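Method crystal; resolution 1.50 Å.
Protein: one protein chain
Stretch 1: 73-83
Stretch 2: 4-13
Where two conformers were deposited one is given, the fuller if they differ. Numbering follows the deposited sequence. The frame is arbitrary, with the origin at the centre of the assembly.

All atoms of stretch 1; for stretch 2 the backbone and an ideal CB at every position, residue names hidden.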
# COMPACT_ATOMS: atom_id res chain seq x y z
N GLU A 73 -5.39 -11.46 2.99
CA GLU A 73 -5.37 -12.93 3.00
C GLU A 73 -4.73 -13.49 4.28
O GLU A 73 -4.86 -14.69 4.54
CB GLU A 73 -4.63 -13.47 1.75
CG GLU A 73 -3.11 -13.57 1.87
CD GLU A 73 -2.19 -12.83 0.91
OE1 GLU A 73 -2.53 -12.73 -0.29
OE2 GLU A 73 -1.09 -12.41 1.35
N TRP A 74 -4.01 -12.64 5.07
CA TRP A 74 -3.33 -13.15 6.25
C TRP A 74 -4.21 -13.95 7.20
O TRP A 74 -3.94 -15.12 7.47
CB TRP A 74 -2.63 -12.01 6.99
CG TRP A 74 -2.00 -12.44 8.28
CD1 TRP A 74 -1.20 -13.54 8.49
CD2 TRP A 74 -2.19 -11.83 9.56
NE1 TRP A 74 -0.87 -13.64 9.83
CE2 TRP A 74 -1.45 -12.59 10.50
CE3 TRP A 74 -2.87 -10.67 9.99
CZ2 TRP A 74 -1.43 -12.27 11.87
CZ3 TRP A 74 -2.80 -10.33 11.35
CH2 TRP A 74 -2.10 -11.14 12.26
N ILE A 75 -5.27 -13.33 7.71
CA ILE A 75 -6.09 -14.00 8.72
C ILE A 75 -6.80 -15.24 8.14
O ILE A 75 -6.71 -16.30 8.76
CB ILE A 75 -7.07 -13.02 9.39
CG1 ILE A 75 -6.32 -12.02 10.34
CG2 ILE A 75 -8.20 -13.78 10.12
CD1 ILE A 75 -5.60 -12.69 11.57
N PRO A 76 -7.43 -15.19 6.95
CA PRO A 76 -8.03 -16.42 6.43
C PRO A 76 -7.02 -17.55 6.24
O PRO A 76 -7.35 -18.70 6.54
CB PRO A 76 -8.61 -15.96 5.09
CG PRO A 76 -8.99 -14.52 5.34
CD PRO A 76 -7.77 -14.02 6.11
N VAL A 77 -5.77 -17.24 5.79
CA VAL A 77 -4.79 -18.30 5.58
C VAL A 77 -4.33 -18.88 6.95
O VAL A 77 -4.22 -20.11 7.12
CB VAL A 77 -3.59 -17.82 4.72
CG1 VAL A 77 -2.46 -18.85 4.69
CG2 VAL A 77 -4.05 -17.51 3.29
N LEU A 78 -4.04 -18.01 7.93
CA LEU A 78 -3.62 -18.51 9.23
C LEU A 78 -4.75 -19.31 9.90
O LEU A 78 -4.50 -20.41 10.44
CB LEU A 78 -3.23 -17.31 10.11
CG LEU A 78 -2.93 -17.64 11.57
CD1 LEU A 78 -1.66 -18.55 11.67
CD2 LEU A 78 -2.71 -16.34 12.35
N TYR A 79 -5.98 -18.78 9.83
CA TYR A 79 -7.13 -19.49 10.40
C TYR A 79 -7.27 -20.87 9.77
O TYR A 79 -7.48 -21.86 10.49
CB TYR A 79 -8.40 -18.69 10.13
CG TYR A 79 -9.62 -19.32 10.74
CD1 TYR A 79 -9.96 -19.09 12.06
CD2 TYR A 79 -10.46 -20.12 9.98
CE1 TYR A 79 -11.10 -19.64 12.62
CE2 TYR A 79 -11.62 -20.67 10.52
CZ TYR A 79 -11.92 -20.44 11.85
OH TYR A 79 -13.07 -20.97 12.39
N GLU A 80 -7.12 -20.96 8.43
CA GLU A 80 -7.25 -22.25 7.78
C GLU A 80 -6.23 -23.27 8.29
O GLU A 80 -6.58 -24.42 8.55
CB GLU A 80 -7.10 -22.07 6.27
CG GLU A 80 -7.58 -23.29 5.50
CD GLU A 80 -9.05 -23.60 5.72
OE1 GLU A 80 -9.86 -22.65 5.86
OE2 GLU A 80 -9.37 -24.80 5.80
N SER A 81 -4.97 -22.85 8.48
CA SER A 81 -3.96 -23.77 8.98
C SER A 81 -4.28 -24.21 10.40
O SER A 81 -4.21 -25.41 10.72
CB SER A 81 -2.57 -23.12 8.95
OG SER A 81 -2.06 -23.07 7.63
N TRP A 82 -4.70 -23.27 11.24
CA TRP A 82 -5.01 -23.55 12.62
C TRP A 82 -6.22 -24.49 12.79
O TRP A 82 -6.14 -25.45 13.57
CB TRP A 82 -5.29 -22.21 13.29
CG TRP A 82 -5.65 -22.33 14.74
CD1 TRP A 82 -4.85 -22.78 15.75
CD2 TRP A 82 -6.87 -21.90 15.34
NE1 TRP A 82 -5.50 -22.67 16.95
CE2 TRP A 82 -6.74 -22.12 16.74
CE3 TRP A 82 -8.05 -21.33 14.85
CZ2 TRP A 82 -7.75 -21.76 17.64
CZ3 TRP A 82 -9.05 -20.97 15.75
CH2 TRP A 82 -8.91 -21.23 17.12
N VAL A 83 -7.30 -24.24 12.05
CA VAL A 83 -8.51 -25.08 12.24
C VAL A 83 -8.33 -26.49 11.67
O VAL A 83 -9.08 -27.40 12.06
CB VAL A 83 -9.79 -24.45 11.69
CG1 VAL A 83 -10.15 -23.20 12.48
CG2 VAL A 83 -9.77 -24.22 10.16
N UNK A 4 -4.66 -23.15 20.45
CA UNK A 4 -5.46 -22.48 21.48
C UNK A 4 -4.98 -21.03 21.68
O UNK A 4 -3.96 -20.77 22.32
CB UNK A 4 -5.38 -23.25 22.80
N UNK A 5 -5.78 -20.10 21.15
CA UNK A 5 -5.59 -18.65 21.13
C UNK A 5 -4.18 -18.28 20.60
O UNK A 5 -3.45 -17.53 21.28
CB UNK A 5 -5.80 -18.08 22.53
N UNK A 6 -3.81 -18.68 19.36
CA UNK A 6 -2.49 -18.29 18.83
C UNK A 6 -2.31 -16.79 18.72
O UNK A 6 -1.16 -16.33 18.75
CB UNK A 6 -2.27 -18.92 17.45
N UNK A 7 -3.43 -16.02 18.52
CA UNK A 7 -3.31 -14.56 18.36
C UNK A 7 -3.61 -13.79 19.64
O UNK A 7 -3.86 -12.60 19.57
CB UNK A 7 -4.25 -14.08 17.25
N UNK A 8 -3.52 -14.44 20.82
CA UNK A 8 -3.65 -13.69 22.07
C UNK A 8 -2.61 -12.55 22.11
O UNK A 8 -1.45 -12.77 21.72
CB UNK A 8 -3.48 -14.62 23.27
N UNK A 9 -3.06 -11.35 22.44
CA UNK A 9 -2.17 -10.20 22.48
C UNK A 9 -2.14 -9.40 21.19
O UNK A 9 -1.65 -8.26 21.18
CB UNK A 9 -0.75 -10.66 22.82
N UNK A 10 -2.64 -9.99 20.08
CA UNK A 10 -2.72 -9.22 18.83
C UNK A 10 -3.93 -8.33 18.86
O UNK A 10 -4.97 -8.71 19.41
CB UNK A 10 -2.77 -10.14 17.61
N UNK A 11 -3.83 -7.14 18.23
CA UNK A 11 -4.93 -6.17 18.16
C UNK A 11 -5.01 -5.78 16.70
O UNK A 11 -4.11 -5.11 16.19
CB UNK A 11 -4.71 -4.96 19.07
N UNK A 12 -6.05 -6.27 16.03
CA UNK A 12 -6.16 -6.09 14.58
C UNK A 12 -7.18 -5.04 14.21
O UNK A 12 -8.22 -4.91 14.83
CB UNK A 12 -6.53 -7.41 13.91
N UNK A 13 -6.86 -4.26 13.16
CA UNK A 13 -7.70 -3.20 12.63
C UNK A 13 -7.67 -3.32 11.11
O UNK A 13 -6.64 -3.78 10.60
CB UNK A 13 -7.23 -1.82 13.10

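Most of stretch 1 is a helix whose residues Trp74, Ile75, Leu78 and Trp82 point toward stretch 2, offering a largely apolar surface with an indole at each end.

Position 4 starts the segment with CA-to-CB pointing away and no atom of stretch 1 within 5.5 Å of the ideal CB, so almost any residue would fit. It is Ser4, whose contact comes from the backbone: its N lies 3.6 Å from Trp82 NE1, at the ring edge.

Position 5 also points away, and phi/psi of 51/59 is a left-handed conformation that favours glycine, asparagine or aspartate. A long chain could still curl back. Lys5 does so, bringing NZ to 3.8 Å from Trp82 CZ2; NZ is hydrogen-bonded elsewhere in the structure.

At position 6, the ideal CB is directed toward the helix, 4.9 Å from Trp82 CD1. Phi/psi of -61/-28 suits the second place of a type I turn from 5 to 8, and a compact apolar side chain with a gamma carbon, valine or proline, could lie on the indole. The Pro6 ring matches the phi angle, and CG sits over one face of Trp82, 3.7 Å from the centroid of the five-membered ring, in a CH-pi contact.

Position 7 points toward the helix, yet its ideal CB has nothing within 5.5 Å. The gap, lined by Trp74, Ile75 and Leu78, calls for a reaching apolar chain such as leucine, methionine or perhaps phenylalanine. Leu7 fills it: CD1 lies 3.5 Å from Ile75 CD1 and 4.0 Å from Leu78 CD2, and CD2 is 3.7 Å from Leu78 CD2.

Position 8 is out of reach and tolerant. Lys8 extends in all-t form, and its N closes the turn on Lys5 O at 3.1 Å.

At position 9, phi/psi of 93/-16 in the type II turn from 7 to 10 would jam a CB against the preceding carbonyl O. The backbone calls for glycine: Gly9.

Position 10 points toward the helix, its ideal CB 5.5 Å from Trp74 CH2; a large apolar or aromatic side chain would suit. Phe10 places CD2 3.8 Å from Trp74 CH2, at the indole edge.

Positions 11 and 13 are strand residues out of reach, open to many candidates: Val11 and Cys13.

Between them, position 12 points toward the helix, its ideal CB 5.4 Å from Trp74 CZ3. Extended angles favour beta-branched residues; isoleucine, valine or leucine would fit. Ile12 sends CD1 to 3.7 Å from Ile75 CD1 and 3.9 Å from Trp74 CZ3.

Stretch 2 4-13: SKPLKGFVIC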
# COMPACT_ATOMS: atom_id res chain seq x y z
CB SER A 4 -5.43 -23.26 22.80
OG SER A 4 -6.20 -22.61 23.81
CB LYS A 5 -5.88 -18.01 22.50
CG LYS A 5 -7.18 -18.47 23.18
CD LYS A 5 -8.45 -18.13 22.41
CE LYS A 5 -9.23 -19.37 22.06
NZ LYS A 5 -8.84 -19.92 20.73
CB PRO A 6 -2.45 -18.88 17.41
CG PRO A 6 -3.53 -19.87 17.36
CD PRO A 6 -4.55 -19.52 18.39
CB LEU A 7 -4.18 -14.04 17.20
CG LEU A 7 -3.80 -14.55 15.81
CD1 LEU A 7 -4.59 -13.78 14.75
CD2 LEU A 7 -2.28 -14.39 15.52
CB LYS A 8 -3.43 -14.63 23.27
CG LYS A 8 -3.58 -13.92 24.62
CD LYS A 8 -3.62 -14.91 25.78
CE LYS A 8 -3.91 -14.21 27.09
NZ LYS A 8 -3.90 -15.14 28.25
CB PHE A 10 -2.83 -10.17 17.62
CG PHE A 10 -1.57 -10.85 17.18
CD1 PHE A 10 -0.91 -11.75 18.02
CD2 PHE A 10 -1.09 -10.68 15.88
CE1 PHE A 10 0.25 -12.40 17.59
CE2 PHE A 10 0.06 -11.36 15.44
CZ PHE A 10 0.73 -12.20 16.31
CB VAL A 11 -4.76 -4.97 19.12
CG1 VAL A 11 -5.97 -4.04 19.03
CG2 VAL A 11 -4.57 -5.46 20.57
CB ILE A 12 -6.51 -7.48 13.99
CG1 ILE A 12 -5.28 -8.42 14.15
CG2 ILE A 12 -7.02 -7.40 12.52
CD1 ILE A 12 -5.58 -9.89 14.04
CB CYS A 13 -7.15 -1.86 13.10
SG CYS A 13 -8.14 -0.41 12.65
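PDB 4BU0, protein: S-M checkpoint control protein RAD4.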